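Local coordinates for response regulator receiver protein (Pseudoalteromonas atlantica T6c, PDB 3KTO) that probably acts as a receiver-domain protein of two-component-type signalling, linked to transcription regulation, at residues S88-D91 / I92-V96; I68-L71 / E72-K76. All blocks are in the same frame, centred on the assembly; numbering follows the deposited sequence.

Contact 1 (S88-D91 / I92-V96)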
# COMPACT_ATOMS: atom_id res chain seq x y z
N SER A 88 -7.81 2.77 0.52
CA SER A 88 -7.20 1.50 0.88
C SER A 88 -6.90 1.54 2.37
O SER A 88 -6.46 0.56 2.96
CB SER A 88 -5.92 1.27 0.08
OG SER A 88 -5.08 2.41 0.14
N SER A 89 -7.18 2.70 2.96
CA SER A 89 -6.97 2.95 4.37
C SER A 89 -8.10 3.86 4.84
O SER A 89 -8.38 4.89 4.22
CB SER A 89 -5.64 3.67 4.59
OG SER A 89 -5.50 4.07 5.94
N SER A 90 -8.77 3.49 5.93
CA SER A 90 -9.86 4.34 6.38
C SER A 90 -10.38 4.08 7.78
O SER A 90 -10.55 2.93 8.19
CB SER A 90 -11.02 4.23 5.39
OG SER A 90 -12.16 4.91 5.89
N ASP A 91 -10.64 5.16 8.50
CA ASP A 91 -11.22 5.05 9.82
C ASP A 91 -12.65 5.55 9.69
O ASP A 91 -13.05 6.03 8.62
CB ASP A 91 -10.45 5.88 10.88
CG ASP A 91 -10.24 7.32 10.48
OD1 ASP A 91 -11.11 7.92 9.80
OD2 ASP A 91 -9.20 7.88 10.88
N ILE A 92 -13.43 5.42 10.75
CA ILE A 92 -14.82 5.84 10.70
C ILE A 92 -15.03 7.32 10.37
O ILE A 92 -15.88 7.65 9.55
CB ILE A 92 -15.54 5.52 12.03
CG1 ILE A 92 -15.58 4.00 12.26
CG2 ILE A 92 -16.92 6.08 12.02
CD1 ILE A 92 -16.05 3.21 11.08
N PRO A 93 -14.28 8.24 11.01
CA PRO A 93 -14.48 9.66 10.71
C PRO A 93 -14.29 10.01 9.23
O PRO A 93 -15.01 10.85 8.69
CB PRO A 93 -13.46 10.36 11.61
CG PRO A 93 -13.46 9.47 12.83
CD PRO A 93 -13.40 8.08 12.19
N THR A 94 -13.34 9.37 8.57
CA THR A 94 -13.11 9.63 7.15
C THR A 94 -14.34 9.23 6.31
O THR A 94 -14.79 9.97 5.43
CB THR A 94 -11.85 8.88 6.66
OG1 THR A 94 -10.69 9.54 7.19
CG2 THR A 94 -11.79 8.84 5.13
N ALA A 95 -14.90 8.06 6.61
CA ALA A 95 -16.10 7.57 5.91
C ALA A 95 -17.25 8.55 6.12
O ALA A 95 -17.95 8.91 5.17
CB ALA A 95 -16.49 6.18 6.42
N VAL A 96 -17.44 8.97 7.36
CA VAL A 96 -18.51 9.90 7.69
C VAL A 96 -18.31 11.24 6.98
O VAL A 96 -19.25 11.82 6.45
CB VAL A 96 -18.60 10.13 9.23
CG1 VAL A 96 -19.60 11.24 9.55
CG2 VAL A 96 -19.02 8.83 9.92
O HOH W 1 -9.14 7.25 7.44
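Asp91 reaches forward over the first turn of helix 92-100 and takes the backbone N-H of Thr94. The bond from Thr94 N to Asp91 OD1 is 2.9 Å, with an angle of 157° at the hydrogen. The N-H meets OD1 nearly in line with the C-O bond of the carboxylate. This is an N-cap, and Asp91 is the capping residue. Its CG sits between the backbone N and the carbonyl carbon (chi1 52°), which swings the carboxylate round toward the helix start.

The tight part lies around OD1. Pro93 sets its CD 3.3 Å from Asp91 OD1, and the two side chains cross at about a right angle. On the inner side Thr94 is buried. Its OG1 gives its hydrogen bond to the carboxylate of Asp65 and accepts one from a water, 2.8 Å from water 1 to Thr94 OG1. The same water accepts from Asp91 N, so it ties the cap residue's backbone to the threonine hydroxyl.

The motif closes the loop that follows strand 83-87 of the CheY-like receiver fold. The other oxygen, Asp91 OD2, forms a salt bridge with Lys64. With an alanine here, Thr94 N would probably lose its capping acceptor and Lys64 its acidic mate.

Ser90 and Thr94 lie over Phe106 of strand 105-108. Ser90 OG donates to Asp91 O, at 3.1 Å and tilted 31° from the carbonyl plane. Beyond this bond, Ser90 OG lies no nearer than 4.0 Å to Thr94 CG2. The backbone bond from Ala95 N to Asp91 O is weak at 3.4 Å. The outer side is looser. Ile92 is exposed and turns its side chain away from the loop; within this stretch it meets Asp91 through CB, against the backbone carbon.

Contact 2 (I68-L71 / E72-K76)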
# COMPACT_ATOMS: atom_id res chain seq x y z
N ILE A 68 -11.24 13.82 -0.16
CA ILE A 68 -12.55 14.25 0.32
C ILE A 68 -12.59 15.78 0.33
O ILE A 68 -13.61 16.38 0.00
CB ILE A 68 -12.82 13.69 1.74
CG1 ILE A 68 -12.87 12.16 1.67
CG2 ILE A 68 -14.15 14.22 2.27
CD1 ILE A 68 -12.82 11.48 3.04
N GLU A 69 -11.48 16.40 0.69
CA GLU A 69 -11.40 17.86 0.69
C GLU A 69 -11.66 18.34 -0.75
O GLU A 69 -12.38 19.32 -0.98
CB GLU A 69 -10.02 18.29 1.18
CG GLU A 69 -9.82 19.78 1.31
CD GLU A 69 -8.44 20.12 1.84
OE1 GLU A 69 -7.45 19.69 1.23
OE2 GLU A 69 -8.35 20.83 2.87
N LEU A 70 -11.08 17.64 -1.72
CA LEU A 70 -11.29 17.99 -3.12
C LEU A 70 -12.79 17.94 -3.41
O LEU A 70 -13.34 18.86 -4.02
CB LEU A 70 -10.56 17.01 -4.04
CG LEU A 70 -10.86 17.13 -5.54
CD1 LEU A 70 -10.53 18.53 -6.05
CD2 LEU A 70 -10.03 16.09 -6.27
N LEU A 71 -13.46 16.87 -2.98
CA LEU A 71 -14.90 16.74 -3.20
C LEU A 71 -15.63 17.92 -2.55
O LEU A 71 -16.51 18.52 -3.16
CB LEU A 71 -15.43 15.42 -2.61
CG LEU A 71 -16.95 15.23 -2.62
CD1 LEU A 71 -17.52 15.47 -4.02
CD2 LEU A 71 -17.27 13.80 -2.16
N GLU A 72 -15.28 18.23 -1.31
CA GLU A 72 -15.92 19.33 -0.59
C GLU A 72 -15.74 20.65 -1.34
O GLU A 72 -16.67 21.45 -1.45
CB GLU A 72 -15.35 19.44 0.82
CG GLU A 72 -15.56 18.17 1.65
CD GLU A 72 -14.87 18.21 3.01
OE1 GLU A 72 -13.89 18.96 3.17
OE2 GLU A 72 -15.29 17.45 3.91
N THR A 73 -14.54 20.88 -1.87
CA THR A 73 -14.26 22.10 -2.61
C THR A 73 -15.13 22.22 -3.85
O THR A 73 -15.71 23.27 -4.11
CB THR A 73 -12.78 22.15 -3.04
OG1 THR A 73 -11.96 22.30 -1.87
CG2 THR A 73 -12.55 23.33 -3.99
N LEU A 74 -15.20 21.14 -4.63
CA LEU A 74 -16.00 21.13 -5.84
C LEU A 74 -17.48 21.34 -5.54
O LEU A 74 -18.17 22.05 -6.27
CB LEU A 74 -15.82 19.80 -6.58
CG LEU A 74 -14.43 19.48 -7.11
CD1 LEU A 74 -14.43 18.07 -7.66
CD2 LEU A 74 -14.03 20.48 -8.20
N VAL A 75 -17.96 20.73 -4.46
CA VAL A 75 -19.35 20.88 -4.07
C VAL A 75 -19.61 22.33 -3.66
O VAL A 75 -20.67 22.88 -3.91
CB VAL A 75 -19.72 19.94 -2.90
CG1 VAL A 75 -21.11 20.28 -2.37
CG2 VAL A 75 -19.68 18.49 -3.37
N LYS A 76 -18.61 22.93 -3.02
CA LYS A 76 -18.72 24.31 -2.59
C LYS A 76 -18.80 25.22 -3.82
O LYS A 76 -19.47 26.25 -3.79
CB LYS A 76 -17.52 24.68 -1.74
CG LYS A 76 -17.73 25.90 -0.88
CD LYS A 76 -16.49 26.22 -0.08
CE LYS A 76 -16.79 27.29 0.96
NZ LYS A 76 -17.39 28.51 0.35
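Thr73 holds OG1 anti to its carbonyl carbon and beside its own N (chi1 -68°), which turns the hydroxyl back to Glu69 O. Glu72 has CG on the same side of its backbone (chi1 -60°), and its extended chain runs back along the previous turn to Ile68.

Glu69 O is gripped twice. Thr73 N donates to it at 2.8 Å. Thr73 OG1 donates at 3.1 Å to the same Glu69 O from above the carbonyl plane, 41° out of it. Glu72 CG packs 3.1 Å from Ile68 O, and Glu72 OE2 lies 3.8 Å from Ile68 CG2. The methyl thus flanks the carboxylate, whose OE2 forms a salt bridge with Arg97. On the apolar side Leu71 CD1 meets Val75 CG2 at 3.8 Å. Leu70 CD1 reaches Leu74 CG more loosely, at 4.2 Å. The backbone bonds from Glu72 N to Ile68 O, Leu74 N to Leu70 O and Val75 N to Leu71 O are those of a regular alpha helix.

Helix 66-76 is the crossover helix of the beta-alpha-beta unit between strands 51-57 and 83-87. Leu71 lies on Thr83 and Val85 of strand 83-87. Leu70 and Thr73 touch Met43, while Ile68 packs against Thr94, Arg97 and Ala98 of helix 92-100.

Overall arrangement
Contact 2 comes first along the chain, on helix 66-76. Strand 83-87 follows, and contact 1 then spans the loop after it and the start of helix 92-100. Their centres are about 16 Å apart. They touch where Ile68 CD1 packs 3.4 Å from Thr94 O. The helices follow successive strands of the five-stranded parallel receiver sheet and pack side by side, so the helix start of contact 1 is set against the helix of contact 2. Contact 2 is partly buried, its centre about 12 Å from the chain centre. Contact 1 is at the surface, its centre about 15 Å out. Ser89 packs on Pro110 of a second subunit, and Ser88 O makes a weak hydrogen bond with Ser89 of a third.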